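Membrane-anchored mycosin mycp1 (Mycobacterium smegmatis, PDB 4KB5) cleaves EspB as a subtilisin-like serine protease and may have a dual role in regulating ESX-1 secretion and virulence in mycobacteria. Local coordinates at residues T33-S38 with P295-P300; A107-R112 with V126-L131; P330-A335 with I371-E376. All coordinates share one frame; numbering follows the deposited sequence.

Contact 1 of 3, residues T33-S38 with P295-P300; sequences TVMPNS and PVNATP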
loop_
_atom_site.group_PDB
_atom_site.type_symbol
_atom_site.label_atom_id
_atom_site.label_comp_id
_atom_site.label_asym_id
_atom_site.label_seq_id
_atom_site.Cartn_x
_atom_site.Cartn_y
_atom_site.Cartn_z
ATOM N N THR A 33 -17.563 11.676 -1.781
ATOM C CA THR A 33 -18.701 12.176 -2.542
ATOM C C THR A 33 -18.797 11.456 -3.895
ATOM O O THR A 33 -18.178 10.399 -4.084
ATOM C CB THR A 33 -18.665 13.731 -2.656
ATOM O OG1 THR A 33 -19.825 14.193 -3.354
ATOM C CG2 THR A 33 -17.419 14.230 -3.376
ATOM N N VAL A 34 -19.595 11.992 -4.821
ATOM C CA VAL A 34 -19.722 11.399 -6.153
ATOM C C VAL A 34 -19.441 12.431 -7.235
ATOM O O VAL A 34 -19.631 13.626 -7.011
ATOM C CB VAL A 34 -21.104 10.732 -6.377
ATOM C CG1 VAL A 34 -21.393 9.686 -5.298
ATOM C CG2 VAL A 34 -22.216 11.772 -6.424
ATOM N N MET A 35 -18.964 11.978 -8.394
ATOM C CA MET A 35 -18.813 12.856 -9.566
ATOM C C MET A 35 -20.170 13.056 -10.252
ATOM O O MET A 35 -21.003 12.141 -10.278
ATOM C CB MET A 35 -17.798 12.300 -10.584
ATOM C CG MET A 35 -16.361 12.151 -10.077
ATOM S SD MET A 35 -15.497 13.687 -9.710
ATOM C CE MET A 35 -15.397 14.444 -11.333
ATOM N N PRO A 36 -20.390 14.246 -10.827
ATOM C CA PRO A 36 -21.639 14.510 -11.557
ATOM C C PRO A 36 -21.956 13.443 -12.610
ATOM O O PRO A 36 -21.059 12.985 -13.314
ATOM C CB PRO A 36 -21.366 15.857 -12.223
ATOM C CG PRO A 36 -20.419 16.535 -11.283
ATOM C CD PRO A 36 -19.524 15.441 -10.767
ATOM N N ASN A 37 -23.224 13.037 -12.679
ATOM C CA ASN A 37 -23.727 12.080 -13.683
ATOM C C ASN A 37 -23.173 10.653 -13.608
ATOM O O ASN A 37 -23.251 9.913 -14.592
ATOM C CB ASN A 37 -23.540 12.604 -15.120
ATOM C CG ASN A 37 -23.974 14.043 -15.282
ATOM O OD1 ASN A 37 -25.110 14.402 -14.982
ATOM N ND2 ASN A 37 -23.065 14.875 -15.762
ATOM N N SER A 38 -22.633 10.255 -12.461
ATOM C CA SER A 38 -22.124 8.889 -12.311
ATOM C C SER A 38 -23.246 7.872 -12.440
ATOM O O SER A 38 -24.372 8.103 -11.967
ATOM C CB SER A 38 -21.434 8.713 -10.956
ATOM O OG SER A 38 -20.381 9.642 -10.807
ATOM N N PRO A 295 -21.682 3.276 -3.068
ATOM C CA PRO A 295 -20.628 3.651 -4.008
ATOM C C PRO A 295 -20.288 5.132 -3.979
ATOM O O PRO A 295 -21.174 5.985 -3.839
ATOM C CB PRO A 295 -21.208 3.264 -5.384
ATOM C CG PRO A 295 -22.279 2.272 -5.086
ATOM C CD PRO A 295 -22.848 2.684 -3.755
ATOM N N VAL A 296 -19.000 5.428 -4.132
ATOM C CA VAL A 296 -18.504 6.799 -4.198
ATOM C C VAL A 296 -17.206 6.838 -4.999
ATOM O O VAL A 296 -16.353 5.962 -4.853
ATOM C CB VAL A 296 -18.254 7.379 -2.794
ATOM C CG1 VAL A 296 -19.501 7.243 -1.933
ATOM C CG2 VAL A 296 -17.068 6.688 -2.139
ATOM N N ASN A 297 -17.057 7.852 -5.847
ATOM C CA ASN A 297 -15.883 7.960 -6.709
ATOM C C ASN A 297 -15.145 9.289 -6.647
ATOM O O ASN A 297 -14.353 9.615 -7.531
ATOM C CB ASN A 297 -16.238 7.564 -8.144
ATOM C CG ASN A 297 -17.354 8.413 -8.723
ATOM O OD1 ASN A 297 -17.849 9.334 -8.075
ATOM N ND2 ASN A 297 -17.755 8.105 -9.951
ATOM N N ALA A 298 -15.408 10.050 -5.593
ATOM C CA ALA A 298 -14.800 11.365 -5.429
ATOM C C ALA A 298 -14.617 11.744 -3.970
ATOM O O ALA A 298 -15.192 11.128 -3.072
ATOM C CB ALA A 298 -15.623 12.432 -6.154
ATOM N N THR A 299 -13.782 12.745 -3.738
ATOM C CA THR A 299 -13.753 13.431 -2.455
ATOM C C THR A 299 -13.918 14.927 -2.771
ATOM O O THR A 299 -13.657 15.342 -3.909
ATOM C CB THR A 299 -12.432 13.202 -1.688
ATOM O OG1 THR A 299 -11.340 13.670 -2.487
ATOM C CG2 THR A 299 -12.231 11.714 -1.347
ATOM N N PRO A 300 -14.376 15.732 -1.786
ATOM C CA PRO A 300 -14.564 17.168 -2.027
ATOM C C PRO A 300 -13.249 17.891 -2.301
ATOM O O PRO A 300 -12.221 17.542 -1.731
ATOM C CB PRO A 300 -15.168 17.673 -0.710
ATOM C CG PRO A 300 -15.732 16.461 -0.046
ATOM C CD PRO A 300 -14.791 15.358 -0.422
#
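Thr33 faces two residues at once: Asn297 and Ala298 lie together opposite it as a classic beta bulge, and the backbone nitrogens of both turn toward Thr33 O in long, weak hydrogen bonds. The return bond is far better formed. Thr33 N reaches Ala298 O at 2.8 Å and is nearly straight at 178°, although the nitrogen stands well above the carbonyl plane. Beside this single antiparallel bridge, Asn297 works like a clamp. Its CG lies between the backbone N and the carbonyl carbon (chi1 58°), from where OD1 accepts Met35 N at 2.9 Å, the donor tilted moderately from the amide plane. ND2 gives its hydrogen to Ser38 OG at 3.2 Å, within the amide plane. With a bond at each end, the amide is fixed in rotation. Ser38 OG in turn donates to Met35 O at 2.6 Å, which ties the Asn297 amide into the type II turn from Met35 to Ser38. This is the N-terminal extension wrapping the catalytic domain: residues 33-38 lie against strand 295-299, the middle strand of a small antiparallel sheet, whose Val296 bonds to Ser288 and Thr299 to Val306. Apolar contacts flank the polar ones. Ala298 CB points at the extension and takes Thr33 CG2 at 3.8 Å and, also at 3.8 Å, Met35 SD, placed there by the bend at chi2 (-67°). Thr33 CG2 extends further, over the peptide link between Thr299 and Pro300, 3.7 Å from Pro300 N.

Contact 2 of 3, residues A107-R112 with V126-L131; sequences AIIGGR and VRLLSL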
loop_
_atom_site.group_PDB
_atom_site.type_symbol
_atom_site.label_atom_id
_atom_site.label_comp_id
_atom_site.label_asym_id
_atom_site.label_seq_id
_atom_site.Cartn_x
_atom_site.Cartn_y
_atom_site.Cartn_z
ATOM N N ALA A 107 -12.434 -1.070 0.862
ATOM C CA ALA A 107 -13.519 -1.507 -0.023
ATOM C C ALA A 107 -12.950 -2.040 -1.339
ATOM O O ALA A 107 -13.449 -3.030 -1.863
ATOM C CB ALA A 107 -14.504 -0.369 -0.287
ATOM N N ILE A 108 -11.904 -1.406 -1.862
ATOM C CA ILE A 108 -11.204 -1.969 -3.041
ATOM C C ILE A 108 -10.702 -3.390 -2.755
ATOM O O ILE A 108 -10.846 -4.302 -3.592
ATOM C CB ILE A 108 -10.112 -1.020 -3.555
ATOM C CG1 ILE A 108 -10.801 0.130 -4.302
ATOM C CG2 ILE A 108 -9.140 -1.739 -4.504
ATOM C CD1 ILE A 108 -9.995 1.404 -4.397
ATOM N N ILE A 109 -10.177 -3.595 -1.541
ATOM C CA ILE A 109 -9.608 -4.880 -1.185
ATOM C C ILE A 109 -10.716 -5.909 -1.033
ATOM O O ILE A 109 -10.641 -6.993 -1.612
ATOM C CB ILE A 109 -8.739 -4.806 0.104
ATOM C CG1 ILE A 109 -7.470 -3.981 -0.137
ATOM C CG2 ILE A 109 -8.383 -6.199 0.621
ATOM C CD1 ILE A 109 -6.785 -3.525 1.144
ATOM N N GLY A 110 -11.747 -5.564 -0.264
ATOM C CA GLY A 110 -12.698 -6.565 0.182
ATOM C C GLY A 110 -14.162 -6.170 0.198
ATOM O O GLY A 110 -14.964 -6.892 0.760
ATOM N N GLY A 111 -14.505 -5.026 -0.399
ATOM C CA GLY A 111 -15.903 -4.584 -0.465
ATOM C C GLY A 111 -16.834 -5.655 -1.010
ATOM O O GLY A 111 -16.544 -6.271 -2.045
ATOM N N ARG A 112 -17.953 -5.879 -0.320
ATOM C CA ARG A 112 -18.926 -6.891 -0.741
ATOM C C ARG A 112 -19.722 -6.383 -1.952
ATOM O O ARG A 112 -19.781 -5.172 -2.174
ATOM C CB ARG A 112 -19.854 -7.278 0.419
ATOM C CG ARG A 112 -19.288 -8.344 1.347
ATOM C CD ARG A 112 -18.007 -7.916 2.091
ATOM N NE ARG A 112 -17.636 -8.950 3.061
ATOM C CZ ARG A 112 -16.404 -9.247 3.471
ATOM N NH1 ARG A 112 -15.333 -8.601 3.015
ATOM N NH2 ARG A 112 -16.248 -10.209 4.366
ATOM N N VAL A 126 -12.804 -11.699 2.231
ATOM C CA VAL A 126 -11.723 -11.557 3.227
ATOM C C VAL A 126 -12.227 -10.977 4.557
ATOM O O VAL A 126 -13.221 -10.263 4.583
ATOM C CB VAL A 126 -10.536 -10.673 2.760
ATOM C CG1 VAL A 126 -9.765 -11.328 1.620
ATOM C CG2 VAL A 126 -10.982 -9.254 2.393
ATOM N N ARG A 127 -11.522 -11.289 5.646
ATOM C CA ARG A 127 -11.667 -10.538 6.895
ATOM C C ARG A 127 -10.769 -9.305 6.790
ATOM O O ARG A 127 -9.611 -9.415 6.390
ATOM C CB ARG A 127 -11.273 -11.404 8.087
ATOM C CG ARG A 127 -11.460 -10.745 9.444
ATOM C CD ARG A 127 -11.139 -11.726 10.567
ATOM N NE ARG A 127 -11.753 -11.336 11.836
ATOM C CZ ARG A 127 -12.178 -12.191 12.769
ATOM N NH1 ARG A 127 -12.064 -13.503 12.589
ATOM N NH2 ARG A 127 -12.732 -11.733 13.889
ATOM N N LEU A 128 -11.322 -8.132 7.096
ATOM C CA LEU A 128 -10.567 -6.880 7.057
ATOM C C LEU A 128 -10.254 -6.384 8.475
ATOM O O LEU A 128 -11.143 -6.356 9.338
ATOM C CB LEU A 128 -11.339 -5.803 6.280
ATOM C CG LEU A 128 -11.607 -6.033 4.788
ATOM C CD1 LEU A 128 -12.803 -5.223 4.296
ATOM C CD2 LEU A 128 -10.360 -5.732 3.956
ATOM N N LEU A 129 -8.996 -6.006 8.707
ATOM C CA LEU A 129 -8.578 -5.393 9.970
ATOM C C LEU A 129 -8.095 -3.989 9.693
ATOM O O LEU A 129 -7.239 -3.801 8.839
ATOM C CB LEU A 129 -7.418 -6.157 10.599
ATOM C CG LEU A 129 -7.557 -7.552 11.199
ATOM C CD1 LEU A 129 -6.213 -7.897 11.836
ATOM C CD2 LEU A 129 -8.680 -7.654 12.226
ATOM N N SER A 130 -8.620 -3.005 10.414
ATOM C CA SER A 130 -8.217 -1.603 10.199
ATOM C C SER A 130 -7.288 -1.055 11.284
ATOM O O SER A 130 -7.653 -1.035 12.466
ATOM C CB SER A 130 -9.435 -0.693 10.104
ATOM O OG SER A 130 -9.003 0.653 9.987
ATOM N N LEU A 131 -6.108 -0.605 10.873
ATOM C CA LEU A 131 -5.160 0.055 11.770
ATOM C C LEU A 131 -4.951 1.463 11.246
ATOM O O LEU A 131 -4.476 1.637 10.135
ATOM C CB LEU A 131 -3.816 -0.696 11.804
ATOM C CG LEU A 131 -3.775 -2.119 12.376
ATOM C CD1 LEU A 131 -4.328 -3.163 11.405
ATOM C CD2 LEU A 131 -2.342 -2.463 12.770
#
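Arg112 reaches back to Val126 with a side chain folded near its root. From CB, CG leaves anti to the carbonyl carbon; the bend comes at chi2 (63°), which places CD, and the chain then runs extended to NE. At the tip the guanidinium meets Val126 O edge-on, with CZ 3.5 Å away. NH1 (3.1 Å) and NH2 (3.0 Å) both bond this one oxygen, which lies almost exactly in the guanidinium plane. NH1 also bonds Gly110 O at 2.9 Å, so it spans the two segments and could polarise a carbonyl near the C-terminal end of helix 102-110. Helix and strand belong to the beta-alpha-beta crossover of the subtilisin-like fold, in which helix 102-110 connects the neighbouring parallel strands 82-86 and 127-132. Next to the arginine the packing is apolar. Gly110, with no side chain in between, lets Val126 CG2 come to 3.9 Å from its CA. Ile109 CG2, anti to the backbone N, meets Leu128 CD2 at 3.9 Å, the two side chains crossing obliquely. Ile109 also lies on Val66 and Val68 of strand 65-70 and on Ala316 of helix 311-328, while Val126 touches Ala323 of that helix.

Contact 3 of 3, residues P330-A335 with I371-E376; sequences PDLTPA and IPDGPE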
loop_
_atom_site.group_PDB
_atom_site.type_symbol
_atom_site.label_atom_id
_atom_site.label_comp_id
_atom_site.label_asym_id
_atom_site.label_seq_id
_atom_site.Cartn_x
_atom_site.Cartn_y
_atom_site.Cartn_z
ATOM N N PRO A 330 -2.691 -22.047 -0.729
ATOM C CA PRO A 330 -2.453 -21.713 0.677
ATOM C C PRO A 330 -1.077 -22.128 1.217
ATOM O O PRO A 330 -0.715 -21.718 2.320
ATOM C CB PRO A 330 -3.588 -22.439 1.416
ATOM C CG PRO A 330 -4.010 -23.537 0.506
ATOM C CD PRO A 330 -3.736 -23.077 -0.892
ATOM N N ASP A 331 -0.319 -22.909 0.447
ATOM C CA ASP A 331 1.008 -23.362 0.876
ATOM C C ASP A 331 2.111 -22.369 0.523
ATOM O O ASP A 331 3.222 -22.471 1.033
ATOM C CB ASP A 331 1.342 -24.737 0.282
ATOM C CG ASP A 331 0.556 -25.874 0.932
ATOM O OD1 ASP A 331 0.056 -25.717 2.069
ATOM O OD2 ASP A 331 0.438 -26.944 0.298
ATOM N N LEU A 332 1.810 -21.419 -0.353
ATOM C CA LEU A 332 2.816 -20.463 -0.798
ATOM C C LEU A 332 3.184 -19.532 0.334
ATOM O O LEU A 332 2.325 -19.151 1.128
ATOM C CB LEU A 332 2.320 -19.670 -2.002
ATOM C CG LEU A 332 2.138 -20.474 -3.300
ATOM C CD1 LEU A 332 1.815 -19.530 -4.451
ATOM C CD2 LEU A 332 3.360 -21.329 -3.631
ATOM N N THR A 333 4.469 -19.194 0.411
ATOM C CA THR A 333 4.983 -18.262 1.414
ATOM C C THR A 333 4.811 -16.852 0.843
ATOM O O THR A 333 4.506 -16.707 -0.336
ATOM C CB THR A 333 6.479 -18.523 1.699
ATOM O OG1 THR A 333 7.225 -18.416 0.482
ATOM C CG2 THR A 333 6.693 -19.916 2.291
ATOM N N PRO A 334 5.006 -15.811 1.673
ATOM C CA PRO A 334 4.952 -14.444 1.147
ATOM C C PRO A 334 5.829 -14.199 -0.085
ATOM O O PRO A 334 5.364 -13.591 -1.057
ATOM C CB PRO A 334 5.429 -13.596 2.326
ATOM C CG PRO A 334 5.034 -14.376 3.527
ATOM C CD PRO A 334 5.059 -15.838 3.153
ATOM N N ALA A 335 7.083 -14.649 -0.050
ATOM C CA ALA A 335 7.970 -14.508 -1.217
ATOM C C ALA A 335 7.379 -15.158 -2.468
ATOM O O ALA A 335 7.457 -14.605 -3.564
ATOM C CB ALA A 335 9.367 -15.081 -0.928
ATOM N N ILE A 371 3.786 -22.084 -12.782
ATOM C CA ILE A 371 5.149 -21.559 -12.829
ATOM C C ILE A 371 5.984 -22.171 -11.697
ATOM O O ILE A 371 5.422 -22.690 -10.733
ATOM C CB ILE A 371 5.183 -20.009 -12.716
ATOM C CG1 ILE A 371 4.609 -19.553 -11.362
ATOM C CG2 ILE A 371 4.506 -19.346 -13.922
ATOM C CD1 ILE A 371 4.638 -18.056 -11.123
ATOM N N PRO A 372 7.328 -22.111 -11.815
ATOM C CA PRO A 372 8.177 -22.503 -10.678
ATOM C C PRO A 372 7.922 -21.603 -9.448
ATOM O O PRO A 372 7.908 -20.378 -9.576
ATOM C CB PRO A 372 9.616 -22.321 -11.214
ATOM C CG PRO A 372 9.502 -21.575 -12.511
ATOM C CD PRO A 372 8.113 -21.808 -13.033
ATOM N N ASP A 373 7.690 -22.211 -8.287
ATOM C CA ASP A 373 7.436 -21.459 -7.041
ATOM C C ASP A 373 8.572 -20.509 -6.647
ATOM O O ASP A 373 8.329 -19.390 -6.199
ATOM C CB ASP A 373 7.152 -22.414 -5.885
ATOM C CG ASP A 373 5.812 -23.107 -6.016
ATOM O OD1 ASP A 373 5.565 -24.068 -5.261
ATOM O OD2 ASP A 373 4.995 -22.686 -6.869
ATOM N N GLY A 374 9.812 -20.964 -6.819
ATOM C CA GLY A 374 10.972 -20.172 -6.439
ATOM C C GLY A 374 11.257 -20.289 -4.952
ATOM O O GLY A 374 10.616 -21.067 -4.261
ATOM N N PRO A 375 12.216 -19.496 -4.451
ATOM C CA PRO A 375 12.681 -19.578 -3.050
ATOM C C PRO A 375 11.570 -19.253 -2.034
ATOM O O PRO A 375 10.700 -18.425 -2.310
ATOM C CB PRO A 375 13.789 -18.521 -2.966
ATOM C CG PRO A 375 13.931 -17.923 -4.331
ATOM C CD PRO A 375 12.752 -18.320 -5.164
ATOM N N GLU A 376 11.613 -19.899 -0.875
ATOM C CA GLU A 376 10.591 -19.717 0.158
ATOM C C GLU A 376 10.681 -18.356 0.851
ATOM O O GLU A 376 9.665 -17.786 1.227
ATOM C CB GLU A 376 10.655 -20.841 1.186
ATOM C CG GLU A 376 10.215 -22.186 0.629
ATOM C CD GLU A 376 10.168 -23.277 1.681
ATOM O OE1 GLU A 376 10.585 -23.041 2.837
ATOM O OE2 GLU A 376 9.710 -24.385 1.351
HETATM O O HOH W 1 8.679 -15.492 2.451
#
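The carboxylate of Asp373 presents one face to Leu332, whose CD2 methyl sits over it at 3.9 Å from CG, the same distance as from OD1 and OD2. The two side chains cross at about a right angle, an apolar methyl resting on a flat charged group. The carbonyl of Glu376 is met in its plane instead. Thr333 OG1 donates to Glu376 O at 2.6 Å, on a lone pair, with a C=O...O angle of 125°. Chi1 of 57° puts OG1 between the backbone N and the carbonyl carbon, where it has two roles: it donates to Glu376 O and, as the N-cap of helix 334-343, accepts a backbone N-H of the first turn. Gln336 OE1 answers by accepting Thr333 N, in the manner of a capping box. Glu376 O takes a second bond from a water at 2.8 Å, and this water accepts Ala335 N at 3.1 Å, so a helix-start N-H is coupled to the tail. Ala335 CB points toward residues 371-376 and lies 3.5 Å from Glu376 O. The contact lies on the surface, where the chain beyond helix 363-368 passes the N-terminal end of helix 334-343. Gln336 NE2 bonds Gly374 O, Ile371 lies on Arg340, and Pro330 O accepts Lys326 NZ from helix 311-328, which precedes the capped helix.

In the fold
Contact 2 lies in the interior and is nested, along the chain, inside the long loop closed by contact 1; their centres are 21 Å apart, and strand 288-289 lies between them, bonded to Val296 and touched by Ala107. Both lie near the probable charge relay: the side chain of Thr299 is about 7 Å from that of His101, and the Ile109 side chain is about 7 Å from that of Asp70 and about 9 Å from that of Ser312. Contact 3 is away from this site, its centre 24 Å from that of contact 2 and 40 Å from that of contact 1, on the opposite side of the chain's centre from contact 1. Helix 311-328 runs from Ser312 past contact 2 toward contact 3.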